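Local coordinates for sensor protein (Shewanella oneidensis, PDB 3LIC), which is a putative membrane histidine kinase of a two-component system, whose extracellular PDC-fold domain probably senses signals outside the cell, at residues E174-A179 with W254-M259; V184-D187 with R191-F194. All coordinates share one frame; numbering follows the deposited sequence.

Interaction 1. Residues E174-A179 with W254-M259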
loop_
_atom_site.group_PDB
_atom_site.type_symbol
_atom_site.label_atom_id
_atom_site.label_comp_id
_atom_site.label_asym_id
_atom_site.label_seq_id
_atom_site.Cartn_x
_atom_site.Cartn_y
_atom_site.Cartn_z
ATOM N N GLU A 174 -9.561 2.139 -8.358
ATOM C CA GLU A 174 -9.486 3.110 -9.416
ATOM C C GLU A 174 -8.062 3.291 -9.990
ATOM O O GLU A 174 -7.886 3.428 -11.212
ATOM C CB GLU A 174 -9.990 4.447 -8.914
ATOM C CG GLU A 174 -9.591 5.514 -9.919
ATOM C CD GLU A 174 -10.181 6.861 -9.584
ATOM O OE1 GLU A 174 -10.379 7.133 -8.362
ATOM O OE2 GLU A 174 -10.427 7.647 -10.548
ATOM N N GLN A 175 -7.030 3.341 -9.132
ATOM C CA GLN A 175 -5.712 3.557 -9.665
ATOM C C GLN A 175 -5.299 2.346 -10.526
ATOM O O GLN A 175 -4.531 2.489 -11.488
ATOM C CB GLN A 175 -4.716 3.806 -8.513
ATOM C CG GLN A 175 -4.777 5.215 -8.023
ATOM C CD GLN A 175 -4.174 5.352 -6.667
ATOM O OE1 GLN A 175 -4.299 4.445 -5.833
ATOM N NE2 GLN A 175 -3.504 6.491 -6.420
ATOM N N LEU A 176 -5.828 1.161 -10.182
ATOM C CA LEU A 176 -5.541 -0.115 -10.865
ATOM C C LEU A 176 -6.520 -0.422 -11.999
ATOM O O LEU A 176 -6.178 -1.203 -12.892
ATOM C CB LEU A 176 -5.548 -1.287 -9.885
ATOM C CG LEU A 176 -4.161 -1.583 -9.257
ATOM C CD1 LEU A 176 -3.378 -0.280 -8.824
ATOM C CD2 LEU A 176 -4.320 -2.627 -8.120
ATOM N N GLY A 177 -7.702 0.199 -11.976
ATOM C CA GLY A 177 -8.629 0.128 -13.107
ATOM C C GLY A 177 -9.479 -1.141 -13.032
ATOM O O GLY A 177 -9.711 -1.759 -14.035
ATOM N N ILE A 178 -9.894 -1.520 -11.821
ATOM C CA ILE A 178 -10.587 -2.734 -11.496
ATOM C C ILE A 178 -11.655 -2.343 -10.452
ATOM O O ILE A 178 -11.398 -1.546 -9.485
ATOM C CB ILE A 178 -9.628 -3.802 -10.833
ATOM C CG1 ILE A 178 -8.390 -4.076 -11.682
ATOM C CG2 ILE A 178 -10.279 -5.139 -10.752
ATOM C CD1 ILE A 178 -8.696 -4.678 -13.123
ATOM N N ALA A 179 -12.853 -2.907 -10.606
ATOM C CA ALA A 179 -13.936 -2.602 -9.700
ATOM C C ALA A 179 -13.537 -3.108 -8.318
ATOM O O ALA A 179 -12.979 -4.156 -8.204
ATOM C CB ALA A 179 -15.221 -3.263 -10.194
ATOM N N TRP A 254 4.591 -8.603 -4.866
ATOM C CA TRP A 254 3.196 -8.552 -4.520
ATOM C C TRP A 254 2.410 -9.186 -5.681
ATOM O O TRP A 254 2.933 -9.254 -6.842
ATOM C CB TRP A 254 2.744 -7.119 -4.301
ATOM C CG TRP A 254 3.442 -6.439 -3.187
ATOM C CD1 TRP A 254 4.593 -6.847 -2.530
ATOM C CD2 TRP A 254 3.076 -5.174 -2.605
ATOM N NE1 TRP A 254 4.926 -5.916 -1.573
ATOM C CE2 TRP A 254 4.016 -4.887 -1.604
ATOM C CE3 TRP A 254 2.015 -4.293 -2.812
ATOM C CZ2 TRP A 254 3.957 -3.733 -0.848
ATOM C CZ3 TRP A 254 1.953 -3.153 -2.057
ATOM C CH2 TRP A 254 2.921 -2.875 -1.096
ATOM N N ARG A 255 1.183 -9.641 -5.333
ATOM C CA ARG A 255 0.191 -10.177 -6.272
ATOM C C ARG A 255 -1.088 -9.327 -6.455
ATOM O O ARG A 255 -1.661 -8.797 -5.501
ATOM C CB ARG A 255 -0.255 -11.570 -5.849
ATOM C CG ARG A 255 0.520 -12.737 -6.510
ATOM C CD ARG A 255 1.926 -12.866 -5.968
ATOM N NE ARG A 255 2.006 -12.839 -4.502
ATOM C CZ ARG A 255 1.762 -13.872 -3.702
ATOM N NH1 ARG A 255 1.371 -15.030 -4.204
ATOM N NH2 ARG A 255 1.889 -13.725 -2.380
ATOM N N VAL A 256 -1.583 -9.278 -7.681
ATOM C CA VAL A 256 -2.860 -8.684 -7.913
ATOM C C VAL A 256 -3.706 -9.829 -8.332
ATOM O O VAL A 256 -3.293 -10.603 -9.197
ATOM C CB VAL A 256 -2.780 -7.674 -9.045
ATOM C CG1 VAL A 256 -4.178 -7.316 -9.541
ATOM C CG2 VAL A 256 -2.029 -6.410 -8.534
ATOM N N VAL A 257 -4.865 -9.968 -7.703
ATOM C CA VAL A 257 -5.818 -10.998 -8.088
ATOM C C VAL A 257 -7.084 -10.349 -8.648
ATOM O O VAL A 257 -7.698 -9.535 -7.975
ATOM C CB VAL A 257 -6.239 -11.833 -6.865
ATOM C CG1 VAL A 257 -7.203 -12.980 -7.290
ATOM C CG2 VAL A 257 -5.003 -12.353 -6.119
ATOM N N VAL A 258 -7.455 -10.695 -9.873
ATOM C CA VAL A 258 -8.755 -10.278 -10.443
ATOM C C VAL A 258 -9.688 -11.501 -10.464
ATOM O O VAL A 258 -9.330 -12.567 -10.945
ATOM C CB VAL A 258 -8.600 -9.756 -11.893
ATOM C CG1 VAL A 258 -9.977 -9.319 -12.465
ATOM C CG2 VAL A 258 -7.559 -8.592 -11.952
HETATM N N MSE A 259 -10.876 -11.353 -9.920
HETATM C CA MSE A 259 -11.805 -12.469 -9.770
HETATM C C MSE A 259 -13.184 -11.907 -10.035
HETATM O O MSE A 259 -13.493 -10.803 -9.567
HETATM C CB MSE A 259 -11.728 -13.032 -8.366
HETATM C CG MSE A 259 -12.232 -12.094 -7.345
HETATM SE SE MSE A 259 -11.338 -12.324 -5.595
HETATM C CE MSE A 259 -10.043 -10.894 -5.790
#

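Interaction 2. Residues V184-D187 with R191-F194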
loop_
_atom_site.group_PDB
_atom_site.type_symbol
_atom_site.label_atom_id
_atom_site.label_comp_id
_atom_site.label_asym_id
_atom_site.label_seq_id
_atom_site.Cartn_x
_atom_site.Cartn_y
_atom_site.Cartn_z
ATOM N N VAL A 184 -8.180 -8.270 -5.364
ATOM C CA VAL A 184 -7.439 -8.502 -4.150
ATOM C C VAL A 184 -5.964 -8.187 -4.452
ATOM O O VAL A 184 -5.482 -8.436 -5.554
ATOM C CB VAL A 184 -7.605 -9.977 -3.630
ATOM C CG1 VAL A 184 -6.588 -10.309 -2.521
ATOM C CG2 VAL A 184 -8.947 -10.169 -3.116
ATOM N N VAL A 185 -5.266 -7.601 -3.492
ATOM C CA VAL A 185 -3.825 -7.395 -3.596
ATOM C C VAL A 185 -3.196 -8.069 -2.389
ATOM O O VAL A 185 -3.670 -7.920 -1.254
ATOM C CB VAL A 185 -3.411 -5.887 -3.606
ATOM C CG1 VAL A 185 -1.876 -5.775 -3.845
ATOM C CG2 VAL A 185 -4.120 -5.103 -4.689
ATOM N N LEU A 186 -2.160 -8.834 -2.628
ATOM C CA LEU A 186 -1.485 -9.561 -1.563
ATOM C C LEU A 186 -0.036 -9.088 -1.606
ATOM O O LEU A 186 0.460 -8.813 -2.672
ATOM C CB LEU A 186 -1.508 -11.033 -1.913
ATOM C CG LEU A 186 -2.856 -11.711 -2.028
ATOM C CD1 LEU A 186 -2.616 -13.202 -2.491
ATOM C CD2 LEU A 186 -3.511 -11.644 -0.631
ATOM N N ASP A 187 0.627 -8.955 -0.468
ATOM C CA ASP A 187 2.034 -8.707 -0.473
ATOM C C ASP A 187 2.814 -10.009 -0.869
ATOM O O ASP A 187 2.231 -10.991 -1.269
ATOM C CB ASP A 187 2.490 -8.165 0.874
ATOM C CG ASP A 187 2.529 -9.220 1.951
ATOM O OD1 ASP A 187 2.383 -10.424 1.687
ATOM O OD2 ASP A 187 2.705 -8.841 3.122
ATOM N N ARG A 191 0.054 -11.860 2.452
ATOM C CA ARG A 191 -0.881 -11.225 3.336
ATOM C C ARG A 191 -1.703 -10.131 2.632
ATOM O O ARG A 191 -1.246 -9.512 1.689
ATOM C CB ARG A 191 -0.155 -10.685 4.577
ATOM C CG ARG A 191 0.456 -11.812 5.487
ATOM C CD ARG A 191 0.760 -11.304 6.916
ATOM N NE ARG A 191 1.309 -9.937 6.944
ATOM C CZ ARG A 191 2.536 -9.604 6.525
ATOM N NH1 ARG A 191 3.346 -10.533 6.021
ATOM N NH2 ARG A 191 2.959 -8.341 6.611
ATOM N N LEU A 192 -2.928 -9.906 3.105
ATOM C CA LEU A 192 -3.866 -9.008 2.422
ATOM C C LEU A 192 -3.385 -7.567 2.438
ATOM O O LEU A 192 -3.132 -6.998 3.484
ATOM C CB LEU A 192 -5.207 -9.084 3.115
ATOM C CG LEU A 192 -6.539 -9.320 2.425
ATOM C CD1 LEU A 192 -6.439 -10.171 1.191
ATOM C CD2 LEU A 192 -7.459 -9.945 3.475
ATOM N N ILE A 193 -3.250 -6.971 1.267
ATOM C CA ILE A 193 -3.040 -5.532 1.173
ATOM C C ILE A 193 -4.397 -4.913 0.890
ATOM O O ILE A 193 -4.772 -3.963 1.516
ATOM C CB ILE A 193 -2.143 -5.199 -0.005
ATOM C CG1 ILE A 193 -0.719 -5.778 0.177
ATOM C CG2 ILE A 193 -2.126 -3.704 -0.258
ATOM C CD1 ILE A 193 0.105 -5.017 1.047
ATOM N N PHE A 194 -5.108 -5.423 -0.097
ATOM C CA PHE A 194 -6.412 -4.879 -0.487
ATOM C C PHE A 194 -7.465 -5.988 -0.587
ATOM O O PHE A 194 -7.197 -7.016 -1.194
ATOM C CB PHE A 194 -6.398 -4.136 -1.859
ATOM C CG PHE A 194 -7.746 -3.519 -2.181
ATOM C CD1 PHE A 194 -8.111 -2.300 -1.629
ATOM C CD2 PHE A 194 -8.702 -4.225 -2.876
ATOM C CE1 PHE A 194 -9.350 -1.765 -1.825
ATOM C CE2 PHE A 194 -9.963 -3.683 -3.069
ATOM C CZ PHE A 194 -10.288 -2.435 -2.543
#

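Interaction 1. Residues E174-A179 with W254-M259
The C-terminal end of helix 172-176, with the loop behind it, rests L176 and I178 on V256 and V258 of strand 255-261. The contact is purely apolar and light: no hydrogen bond crosses it, and the two segments bury 129 Å² between them. Methyl meets methyl in both pairs, L176 CD2 lying 4.4 Å from V256 CG2, and I178 CD1 lying 4.2 Å from V258 CG2. The backbones converge along the contact, from 9.5 Å between L176 CA and V256 CA to 7.8 Å between I178 CA and V258 CA. V256 points toward the helix end and V258 reaches it from the side with CG2, whereas V257 between them packs on V184 of the neighbouring strand. I178 has CG1 anti to its carbonyl carbon (chi1 -54°), and a second bend at chi2 (-62°) sets CD1 beside V258. A Schellman motif ends the helix just after L176: I178 N turns back to P173 O, and G177 N makes a weak bond of 3.3 Å to E174 O. G177, with phi 84°, is its C-prime residue, and the reversal there swings I178 onto the same strand as L176. This strand belongs to the five-stranded antiparallel sheet of what is probably the second of two PDC-type α/β modules ranged along the long helix 2-46. L183 touches both L176 and V256 from strand 183-186. On helix 2-46, S21 OG and R24 NH1 hydrogen-bond to L176 O, while S21 and E17 also touch I178 and V258, respectively.

Interaction 2. Residues V184-D187 with R191-F194
The R191 guanidinium has D187 OD2 over one face, 3.2 Å above its plane and offset toward the rim. Because OD2 lies out of that plane, the salt bridge, 3.4 Å from D187 OD2 to R191 NH1, rests on charge with no N-H aimed at the oxygen; the carboxylate and guanidinium planes are 75° apart. The other carboxylate oxygen holds the turn: R191 N reaches D187 OD1 at 2.8 Å from above the carboxylate plane, and Q189 N bonds to the same oxygen. D187 CG sits between its backbone N and carbonyl carbon (chi1 74°), which swings the carboxylate toward the R191 backbone. An alanine here is likely to leave R191 N and Q189 N without their shared acceptor and to set the guanidinium free to turn. D187 N bonds to R191 O at 2.9 Å. L192 CD1 touches both V184 CG1 and L186 CD2, while V185 CG2 packs on F194 CB, whose ring runs on to L172 and P173. V185 O accepts from I193 N (2.7 Å) and F194 N (3.1 Å), both on one face of its plane: two residues opposite one, the classic beta bulge of an antiparallel hairpin.

Helix 2-46 comes first in the chain and backs interaction 1. Much later, residues 174-179 end helix 172-176 and lead out of it, and the chain enters strand 183-186; interaction 2 then closes a tight loop of three residues and adds strand 192-194 at the outer side of the sheet. The chain next passes through two further helices and strands 230-235 and 241-248 before strand 255-261 closes interaction 1, so the hairpin is nested inside that larger loop. Strands 255-261 and 183-186 are neighbours, joined by V257 N to V184 O and R255 N to L186 O, which sets the edge hairpin beside the central strand in one sheet, with the helix end packed on it.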